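Putative phosphomethylpyrimidine kinase (Bacteroides thetaiotaomicron, PDB 3MBH) probably phosphorylates pyridoxal, using ATP, as a pyridoxal kinase of the ribokinase superfamily. Local coordinates at residues Val13-Leu16 with Arg21-Leu24; Pro53-Leu58 with Tyr122-Met127; Gly84-Gly87 with Gln91-Ile94; Pro113-Asn118 with Met127-Glu132. All coordinates share one frame; numbering follows the deposited sequence.

Interaction 1 (Val13-Leu16 with Arg21-Leu24). With PXL (3-hydroxy-5-(hydroxymethyl)-2-methylisonicotinaldehyde), chain G.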
# COMPACT_ATOMS: atom_id res chain seq x y z
N VAL A 13 26.58 12.75 -10.25
CA VAL A 13 27.81 13.56 -10.12
C VAL A 13 27.57 14.65 -9.03
O VAL A 13 27.18 15.77 -9.33
CB VAL A 13 28.27 14.16 -11.48
CG1 VAL A 13 29.69 14.76 -11.33
CG2 VAL A 13 28.18 13.07 -12.63
N HIS A 14 27.76 14.25 -7.78
CA HIS A 14 27.47 15.03 -6.63
C HIS A 14 28.49 14.65 -5.57
O HIS A 14 29.14 13.61 -5.66
CB HIS A 14 26.08 14.69 -6.05
CG HIS A 14 24.93 14.97 -6.97
ND1 HIS A 14 24.13 16.08 -6.81
CD2 HIS A 14 24.40 14.25 -7.98
CE1 HIS A 14 23.19 16.08 -7.75
NE2 HIS A 14 23.33 14.98 -8.48
N ASP A 15 28.60 15.50 -4.56
CA ASP A 15 29.40 15.21 -3.41
C ASP A 15 28.75 14.20 -2.42
O ASP A 15 27.54 13.91 -2.46
CB ASP A 15 29.73 16.50 -2.71
CG ASP A 15 28.53 17.10 -2.02
OD1 ASP A 15 27.80 17.91 -2.68
OD2 ASP A 15 28.26 16.66 -0.86
N LEU A 16 29.59 13.64 -1.54
CA LEU A 16 29.17 12.80 -0.42
C LEU A 16 29.44 13.57 0.84
O LEU A 16 30.60 13.83 1.18
CB LEU A 16 29.90 11.48 -0.39
CG LEU A 16 29.39 10.41 0.63
CD1 LEU A 16 28.04 9.82 0.18
CD2 LEU A 16 30.38 9.30 0.84
N ARG A 21 21.19 16.81 4.77
CA ARG A 21 20.60 16.03 3.72
C ARG A 21 20.77 16.78 2.41
O ARG A 21 19.91 17.53 1.99
CB ARG A 21 19.15 15.74 4.04
CG ARG A 21 18.96 14.89 5.28
CD ARG A 21 17.49 14.69 5.47
NE ARG A 21 17.13 13.65 6.43
CZ ARG A 21 17.01 13.79 7.73
NH1 ARG A 21 17.28 14.93 8.33
NH2 ARG A 21 16.60 12.74 8.46
N VAL A 22 21.93 16.56 1.77
CA VAL A 22 22.28 17.19 0.52
C VAL A 22 22.84 16.11 -0.39
O VAL A 22 23.15 15.00 0.05
CB VAL A 22 23.35 18.29 0.68
CG1 VAL A 22 22.77 19.50 1.49
CG2 VAL A 22 24.68 17.74 1.31
N SER A 23 22.94 16.43 -1.65
CA SER A 23 23.81 15.72 -2.59
C SER A 23 23.57 14.18 -2.59
O SER A 23 22.41 13.73 -2.63
CB SER A 23 25.26 16.13 -2.38
OG SER A 23 25.72 15.87 -1.05
N LEU A 24 24.61 13.36 -2.58
CA LEU A 24 24.39 11.91 -2.75
C LEU A 24 23.46 11.25 -1.68
O LEU A 24 22.72 10.30 -1.98
CB LEU A 24 25.73 11.11 -2.82
CG LEU A 24 26.51 11.37 -4.12
CD1 LEU A 24 27.94 10.69 -3.97
CD2 LEU A 24 25.77 10.89 -5.35
OP4 PXL G . 23.04 21.02 -3.45
C5A PXL G . 23.25 21.71 -2.22
C5 PXL G . 24.60 21.28 -1.64
C6 PXL G . 25.31 20.15 -2.01
N1 PXL G . 26.49 19.85 -1.48
C2 PXL G . 27.13 20.54 -0.51
C3 PXL G . 26.46 21.76 -0.02
C4 PXL G . 25.17 22.13 -0.64
C4A PXL G . 24.36 23.27 -0.22
O4A PXL G . 24.71 23.73 0.82
O3 PXL G . 26.99 22.58 0.90
C2A PXL G . 28.45 19.98 -0.02
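Leu-24, Ser-23 and Asp-15 carry this buried contact between the end of strand 9-17 and the start of helix 24-33. The backbone N of Leu-24 donates to Asp-15 O at 3.0 Å, almost straight (163°) and nearly in line with the C=O bond. The isobutyl group of Leu-24 leans over the same peptide: CG lies 3.2 Å from Asp-15 O, while CD2 rests 3.9 Å from His-14 CB. Leu-16 reaches across at about a right angle, its CD1 4.0 Å from Leu-24 CB. Ser-23 OG sits between two acceptors, 2.7 Å from Asp-15 OD2 and 3.0 Å from Asp-15 O; its one proton can serve either, not both. Although the CB of Asp-15 points away from 21-24, CG lies between backbone N and carbonyl carbon (chi1 72°), which folds the carboxylate back onto the serine; OD2 is also bonded to Ser-17 OG. The other oxygen, OD1, comes within 2.6 Å of N1 of the bound pyridoxal, and Val-22 lies against the ligand ring. Ser-23 N binds Asp-225 OD2. With Ser-17 OG bonded to it and Ser-23 OG within reach, OD2 is well gripped, while its twin faces the pyridine nitrogen, a pairing that would probably favour protonation there.

Interaction 2 (Pro53-Leu58 with Tyr122-Met127). With PXL (3-hydroxy-5-(hydroxymethyl)-2-methylisonicotinaldehyde), chain G.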
# COMPACT_ATOMS: atom_id res chain seq x y z
N PRO A 53 28.58 25.99 10.16
CA PRO A 53 29.71 26.92 10.30
C PRO A 53 31.05 26.35 9.79
O PRO A 53 31.88 27.10 9.30
CB PRO A 53 29.77 27.20 11.80
CG PRO A 53 28.45 26.70 12.36
CD PRO A 53 27.87 25.71 11.42
N GLY A 54 31.25 25.05 9.83
CA GLY A 54 32.52 24.50 9.39
C GLY A 54 32.24 23.13 8.75
O GLY A 54 31.13 22.57 8.87
N PHE A 55 33.24 22.62 8.07
CA PHE A 55 33.14 21.34 7.45
C PHE A 55 34.52 20.87 7.05
O PHE A 55 35.37 21.68 6.76
CB PHE A 55 32.24 21.41 6.19
CG PHE A 55 32.61 22.52 5.24
CD1 PHE A 55 32.08 23.81 5.39
CD2 PHE A 55 33.46 22.29 4.21
CE1 PHE A 55 32.42 24.82 4.50
CE2 PHE A 55 33.81 23.31 3.32
CZ PHE A 55 33.33 24.57 3.49
N SER A 56 34.71 19.54 7.01
CA SER A 56 35.86 18.91 6.36
C SER A 56 35.59 18.90 4.87
O SER A 56 34.44 18.87 4.46
CB SER A 56 36.09 17.48 6.86
OG SER A 56 35.04 16.62 6.51
N PHE A 57 36.65 18.93 4.08
CA PHE A 57 36.49 18.96 2.65
C PHE A 57 37.65 18.23 1.96
O PHE A 57 38.80 18.54 2.18
CB PHE A 57 36.45 20.42 2.18
CG PHE A 57 36.19 20.55 0.73
CD1 PHE A 57 34.92 20.46 0.24
CD2 PHE A 57 37.25 20.69 -0.17
CE1 PHE A 57 34.66 20.55 -1.12
CE2 PHE A 57 37.00 20.78 -1.53
CZ PHE A 57 35.71 20.73 -2.01
N LEU A 58 37.33 17.25 1.13
CA LEU A 58 38.29 16.59 0.28
C LEU A 58 37.77 16.65 -1.19
O LEU A 58 36.73 16.05 -1.54
CB LEU A 58 38.50 15.14 0.70
CG LEU A 58 39.54 14.36 -0.12
CD1 LEU A 58 41.00 14.86 0.05
CD2 LEU A 58 39.42 12.89 0.22
N TYR A 122 27.68 29.72 -2.31
CA TYR A 122 28.07 28.84 -1.22
C TYR A 122 29.55 28.98 -0.81
O TYR A 122 30.40 29.44 -1.60
CB TYR A 122 27.80 27.38 -1.55
CG TYR A 122 26.34 27.02 -1.72
CD1 TYR A 122 25.38 27.43 -0.81
CD2 TYR A 122 25.94 26.30 -2.84
CE1 TYR A 122 24.04 27.06 -0.96
CE2 TYR A 122 24.58 25.97 -3.04
CZ TYR A 122 23.66 26.32 -2.08
OH TYR A 122 22.36 25.99 -2.29
N THR A 123 29.87 28.56 0.41
CA THR A 123 31.18 28.87 1.01
C THR A 123 32.30 28.36 0.11
O THR A 123 32.27 27.20 -0.36
CB THR A 123 31.33 28.19 2.40
OG1 THR A 123 30.27 28.67 3.23
CG2 THR A 123 32.69 28.47 3.06
N ASN A 124 33.26 29.23 -0.14
CA ASN A 124 34.42 28.92 -0.98
C ASN A 124 34.12 28.90 -2.48
O ASN A 124 35.02 28.67 -3.24
CB ASN A 124 35.09 27.61 -0.55
CG ASN A 124 35.67 27.68 0.86
OD1 ASN A 124 35.99 28.76 1.36
ND2 ASN A 124 35.76 26.54 1.50
N PHE A 125 32.90 29.14 -2.93
CA PHE A 125 32.65 29.34 -4.35
C PHE A 125 32.96 30.79 -4.69
O PHE A 125 32.78 31.67 -3.88
CB PHE A 125 31.17 29.00 -4.70
CG PHE A 125 30.90 27.52 -4.83
CD1 PHE A 125 31.75 26.58 -4.31
CD2 PHE A 125 29.76 27.08 -5.48
CE1 PHE A 125 31.47 25.24 -4.44
CE2 PHE A 125 29.49 25.74 -5.60
CZ PHE A 125 30.33 24.82 -5.07
N ASP A 126 33.52 31.02 -5.88
CA ASP A 126 33.79 32.36 -6.41
C ASP A 126 33.41 32.38 -7.89
O ASP A 126 32.79 31.44 -8.41
CB ASP A 126 35.29 32.71 -6.24
CG ASP A 126 36.21 31.75 -7.01
OD1 ASP A 126 35.71 31.03 -7.93
OD2 ASP A 126 37.43 31.67 -6.70
N MSE A 127 33.75 33.46 -8.59
CA MSE A 127 33.26 33.62 -9.92
C MSE A 127 33.80 32.56 -10.89
O MSE A 127 33.21 32.36 -11.92
CB MSE A 127 33.49 35.04 -10.45
CG MSE A 127 32.65 36.16 -9.79
SE MSE A 127 30.76 35.77 -9.78
CE MSE A 127 30.44 35.95 -11.71
OP4 PXL G . 23.04 21.02 -3.45
C5A PXL G . 23.25 21.71 -2.22
C5 PXL G . 24.60 21.28 -1.64
C6 PXL G . 25.31 20.15 -2.01
N1 PXL G . 26.49 19.85 -1.48
C2 PXL G . 27.13 20.54 -0.51
C3 PXL G . 26.46 21.76 -0.02
C4 PXL G . 25.17 22.13 -0.64
C4A PXL G . 24.36 23.27 -0.22
O4A PXL G . 24.71 23.73 0.82
O3 PXL G . 26.99 22.58 0.90
C2A PXL G . 28.45 19.98 -0.02
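The ring of Phe-55 meets the turn at 122-125 with its edge. Thr-123 CG2 lies in the ring plane, 3.9 Å from CE1, and Asn-124 ND2 approaches the same rim near the plane, 3.7 Å from CZ, with the amide tilted 62° against the ring. Phe-55 CG stands between the backbone N and the carbonyl carbon (chi1 50°), a torsion that directs the ring at the turn. On the other flat group, Tyr-122, one face receives the aldehyde carbon of pyridoxal: C4A hovers 3.7 Å above the plane, displaced toward the rim. Without the tyrosine ring, as with an alanine here, the aldehyde end of pyridoxal would probably lose this aromatic cover and be freer to move. A type II turn presents Thr-123 and Asn-124, closed by Phe-125 N to Tyr-122 O at 2.8 Å. Thr-123 OG1 ties the turn to Thr-50 O, beside the ligand, and Asp-126 caps the helix that follows through Glu-128 N. No hydrogen bond joins 53-58 to 122-127. A small, solvent-facing van der Waals touch is all that links them, consistent with each being held mainly by other partners: 122-127 by its turn and Thr-50, 53-58 by bonds to Asn-48 and Ser-47.

Interaction 3 (Gly84-Gly87 with Gln91-Ile94). With PXL (3-hydroxy-5-(hydroxymethyl)-2-methylisonicotinaldehyde), chain G.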
# COMPACT_ATOMS: atom_id res chain seq x y z
N GLY A 84 25.27 17.84 -9.76
CA GLY A 84 25.01 18.88 -8.78
C GLY A 84 26.28 19.56 -8.27
O GLY A 84 27.10 20.15 -9.07
N TYR A 85 26.43 19.56 -6.96
CA TYR A 85 27.57 20.21 -6.33
C TYR A 85 28.88 19.60 -6.84
O TYR A 85 29.10 18.43 -6.71
CB TYR A 85 27.44 20.10 -4.82
CG TYR A 85 28.49 20.85 -3.99
CD1 TYR A 85 29.79 20.36 -3.88
CD2 TYR A 85 28.18 22.06 -3.35
CE1 TYR A 85 30.74 21.01 -3.15
CE2 TYR A 85 29.13 22.70 -2.60
CZ TYR A 85 30.43 22.18 -2.52
OH TYR A 85 31.40 22.80 -1.77
N LEU A 86 29.75 20.43 -7.39
CA LEU A 86 31.06 20.02 -7.90
C LEU A 86 32.17 20.52 -6.99
O LEU A 86 32.04 21.53 -6.31
CB LEU A 86 31.28 20.58 -9.31
CG LEU A 86 30.18 20.24 -10.30
CD1 LEU A 86 30.46 20.84 -11.73
CD2 LEU A 86 29.94 18.73 -10.42
N GLY A 87 33.26 19.80 -6.95
CA GLY A 87 34.31 20.06 -5.97
C GLY A 87 35.43 21.02 -6.34
O GLY A 87 36.22 21.39 -5.47
N GLN A 91 36.38 20.54 -12.49
CA GLN A 91 35.43 19.48 -12.73
C GLN A 91 34.48 19.78 -13.85
O GLN A 91 33.99 18.86 -14.48
CB GLN A 91 34.63 19.14 -11.46
CG GLN A 91 35.54 18.67 -10.34
CD GLN A 91 34.82 18.07 -9.16
OE1 GLN A 91 33.60 17.94 -9.18
NE2 GLN A 91 35.57 17.74 -8.10
N ILE A 92 34.26 21.04 -14.17
CA ILE A 92 33.26 21.33 -15.19
C ILE A 92 33.64 20.66 -16.51
O ILE A 92 32.83 19.97 -17.11
CB ILE A 92 32.95 22.80 -15.36
CG1 ILE A 92 31.97 23.23 -14.26
CG2 ILE A 92 32.33 23.02 -16.80
CD1 ILE A 92 32.62 23.41 -12.80
N GLN A 93 34.89 20.75 -16.90
CA GLN A 93 35.30 20.20 -18.19
C GLN A 93 35.39 18.68 -18.18
O GLN A 93 35.10 18.02 -19.16
CB GLN A 93 36.60 20.83 -18.66
CG GLN A 93 36.43 22.10 -19.44
CD GLN A 93 35.53 21.97 -20.72
OE1 GLN A 93 35.61 20.99 -21.49
NE2 GLN A 93 34.68 22.95 -20.91
N ILE A 94 35.80 18.13 -17.06
CA ILE A 94 35.79 16.67 -16.85
C ILE A 94 34.37 16.13 -16.99
O ILE A 94 34.11 15.12 -17.67
CB ILE A 94 36.39 16.25 -15.50
CG1 ILE A 94 37.87 16.64 -15.47
CG2 ILE A 94 36.21 14.72 -15.29
CD1 ILE A 94 38.55 16.62 -14.08
OP4 PXL G . 23.04 21.02 -3.45
C5A PXL G . 23.25 21.71 -2.22
C5 PXL G . 24.60 21.28 -1.64
C6 PXL G . 25.31 20.15 -2.01
N1 PXL G . 26.49 19.85 -1.48
C2 PXL G . 27.13 20.54 -0.51
C3 PXL G . 26.46 21.76 -0.02
C4 PXL G . 25.17 22.13 -0.64
C4A PXL G . 24.36 23.27 -0.22
O4A PXL G . 24.71 23.73 0.82
O3 PXL G . 26.99 22.58 0.90
C2A PXL G . 28.45 19.98 -0.02
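One hydrogen bond ties the loop to the helix: Gly-87 N donates to Gln-91 OE1 at 2.9 Å, straight at the hydrogen (166°) but coming from above the amide plane, 64° out of it. The glutamine chain is extended beyond CG, and its NE2 is held by Thr-43 O and Thr-61 OG1, which fixes the amide's rotation. Gly-87, with no side chain, lets the amide come close, Gln-91 NE2 being 3.4 Å from Gly-87 CA. Apolar packing comes next. Leu-86 CD1 meets Ile-92 CD1 at 3.5 Å, the two side chains crossing at about a right angle, and Ile-92 in turn rests on Met-129. The aromatic contact faces the ligand: Tyr-85 swings its CG opposite the backbone N (chi1 -174°), bringing one ring face up to pyridoxal, with CD2 3.4 Å from N1 and the methyl carbon C2A 3.7 Å above the ring centre. Replacing Tyr-85 by a serine would probably strip the pyridine of this flat support and open a gap beneath the methyl. Such a loop, running from parallel strand 80-83 into helix 91-102 and on to strand 108-111, belongs to a beta-alpha-beta crossover, with its substrate contact at the strand's C-terminal end, as in ribokinase-like folds.

Interaction 4 (Pro113-Asn118 with Met127-Glu132). With PXL (3-hydroxy-5-(hydroxymethyl)-2-methylisonicotinaldehyde), chain G.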
# COMPACT_ATOMS: atom_id res chain seq x y z
N PRO A 113 22.52 23.51 -11.35
CA PRO A 113 23.68 24.38 -11.33
C PRO A 113 23.99 24.91 -9.91
O PRO A 113 23.84 26.10 -9.66
CB PRO A 113 23.28 25.51 -12.30
CG PRO A 113 21.82 25.64 -12.08
CD PRO A 113 21.30 24.23 -11.75
N VAL A 114 24.44 24.01 -9.04
CA VAL A 114 24.64 24.27 -7.61
C VAL A 114 25.76 25.32 -7.41
O VAL A 114 26.95 25.04 -7.63
CB VAL A 114 24.92 22.96 -6.83
CG1 VAL A 114 25.15 23.23 -5.28
CG2 VAL A 114 23.76 21.93 -7.04
N LEU A 115 25.37 26.54 -7.01
CA LEU A 115 26.31 27.65 -6.81
C LEU A 115 26.09 28.47 -5.54
O LEU A 115 27.05 29.01 -4.97
CB LEU A 115 26.25 28.61 -7.98
CG LEU A 115 26.67 28.10 -9.36
CD1 LEU A 115 26.14 29.08 -10.39
CD2 LEU A 115 28.22 27.87 -9.41
N GLY A 116 24.84 28.55 -5.10
CA GLY A 116 24.48 29.38 -3.97
C GLY A 116 22.99 29.48 -3.71
O GLY A 116 22.17 28.84 -4.37
N ASP A 117 22.63 30.28 -2.73
CA ASP A 117 21.23 30.49 -2.38
C ASP A 117 21.21 31.73 -1.51
O ASP A 117 22.26 32.20 -1.07
CB ASP A 117 20.66 29.31 -1.60
CG ASP A 117 19.14 29.18 -1.72
OD1 ASP A 117 18.45 30.10 -2.24
OD2 ASP A 117 18.64 28.13 -1.30
N ASN A 118 20.01 32.24 -1.30
CA ASN A 118 19.78 33.47 -0.56
C ASN A 118 20.62 34.60 -1.03
O ASN A 118 21.09 35.35 -0.22
CB ASN A 118 20.06 33.27 0.92
CG ASN A 118 19.17 32.21 1.57
OD1 ASN A 118 19.69 31.27 2.17
ND2 ASN A 118 17.85 32.38 1.53
N MSE A 127 33.75 33.46 -8.59
CA MSE A 127 33.26 33.62 -9.92
C MSE A 127 33.80 32.56 -10.89
O MSE A 127 33.21 32.36 -11.92
CB MSE A 127 33.49 35.04 -10.45
CG MSE A 127 32.65 36.16 -9.79
SE MSE A 127 30.76 35.77 -9.78
CE MSE A 127 30.44 35.95 -11.71
N GLU A 128 34.92 31.89 -10.58
CA GLU A 128 35.42 30.86 -11.49
C GLU A 128 34.47 29.68 -11.57
O GLU A 128 34.18 29.13 -12.64
CB GLU A 128 36.77 30.32 -11.04
CG GLU A 128 37.90 31.08 -11.41
CD GLU A 128 37.88 31.62 -12.83
OE1 GLU A 128 37.74 30.86 -13.80
OE2 GLU A 128 38.07 32.85 -12.96
N MSE A 129 33.97 29.27 -10.42
CA MSE A 129 32.95 28.24 -10.39
C MSE A 129 31.72 28.72 -11.19
O MSE A 129 31.19 27.96 -12.00
CB MSE A 129 32.58 27.87 -8.96
CG MSE A 129 31.59 26.81 -8.90
SE MSE A 129 32.43 25.00 -9.37
CE MSE A 129 34.01 25.30 -8.44
N VAL A 130 31.33 29.98 -11.04
CA VAL A 130 30.16 30.50 -11.77
C VAL A 130 30.40 30.47 -13.28
O VAL A 130 29.61 29.91 -14.02
CB VAL A 130 29.81 31.91 -11.35
CG1 VAL A 130 28.66 32.38 -12.12
CG2 VAL A 130 29.46 31.98 -9.81
N LYS A 131 31.54 31.04 -13.73
CA LYS A 131 31.86 31.06 -15.16
C LYS A 131 31.89 29.64 -15.74
O LYS A 131 31.32 29.41 -16.80
CB LYS A 131 33.17 31.81 -15.45
CG LYS A 131 33.14 33.25 -15.01
CD LYS A 131 34.34 34.02 -15.46
CE LYS A 131 35.56 33.64 -14.70
NZ LYS A 131 36.45 34.84 -14.46
N GLU A 132 32.48 28.67 -15.05
CA GLU A 132 32.49 27.28 -15.54
C GLU A 132 31.08 26.66 -15.58
O GLU A 132 30.70 25.95 -16.54
CB GLU A 132 33.45 26.42 -14.71
CG GLU A 132 34.92 26.78 -14.83
CD GLU A 132 35.48 26.56 -16.25
OE1 GLU A 132 35.24 25.48 -16.84
OE2 GLU A 132 36.16 27.46 -16.77
OP4 PXL G . 23.04 21.02 -3.45
C5A PXL G . 23.25 21.71 -2.22
C5 PXL G . 24.60 21.28 -1.64
C6 PXL G . 25.31 20.15 -2.01
N1 PXL G . 26.49 19.85 -1.48
C2 PXL G . 27.13 20.54 -0.51
C3 PXL G . 26.46 21.76 -0.02
C4 PXL G . 25.17 22.13 -0.64
C4A PXL G . 24.36 23.27 -0.22
O4A PXL G . 24.71 23.73 0.82
O3 PXL G . 26.99 22.58 0.90
C2A PXL G . 28.45 19.98 -0.02
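Leu-115 pushes its CD2 into the side of helix 127-136, and that methyl makes the closest contacts. It lies 3.6 Å from Met-129 CG, the two side chains crossing obliquely, and 4.0 Å from Val-130 CA; Val-130 CG2 is a looser neighbour at 4.3 Å. Met-129, a selenomethionine in this crystal, sets out toward the leucine with CG trans to the backbone N (chi1 -178°), then bends at both following torsions, which carries SE away toward Ile-92 of helix 91-102. Further along the same helix, Met-133 also packs on Leu-115, and Tyr-152 of helix 147-154 backs Val-130.

What positions the leucine is polar. Its backbone N is bonded to Glu-149 OE2, and its carbonyl pairs with the backbone of Tyr-122. Gly-116 and Asp-117 then form a strand of a small hairpin, at whose turn Asn-118 N donates to Asp-117 OD1 at 2.8 Å. Helix 127-136 is braced on its exposed side by a salt bridge, Lys-131 NZ to Glu-128 OE2 at 3.0 Å, the ammonium lying above the carboxylate plane, 39° out of it. Next to Leu-115 in sequence, Val-114 faces the pocket, with CG1 3.6 Å from the hydroxymethyl oxygen OP4 of pyridoxal.

Across the segments the contact is purely hydrophobic and carries no directional bond. The backbone of Leu-115 is held instead by Glu-149 and Tyr-122, while its methyl packs against Met-129 and Val-130 and seats the pocket-lining loop on the helix.

Interactions 1, 3 and 4 are buried; interaction 2 lies at the surface and has no polar bond across it. All four include a residue touching pyridoxal. Interactions 1 and 3 lie where a parallel strand leads into the next helix (9-17 into 24-33, 80-83 into 91-102), both using a backbone N-H as donor across the contact, and they meet through Val-13 O and Gly-84 N. Interactions 2 and 4 share Met-127 and rely on van der Waals packing; Tyr-122 N and Leu-115 O pair their loops. Phe-125 bridges interaction 2 to Tyr-85 of interaction 3, and Ile-92 against Met-129 joins interaction 3 to interaction 4. Interactions 1 and 2 touch the second subunit.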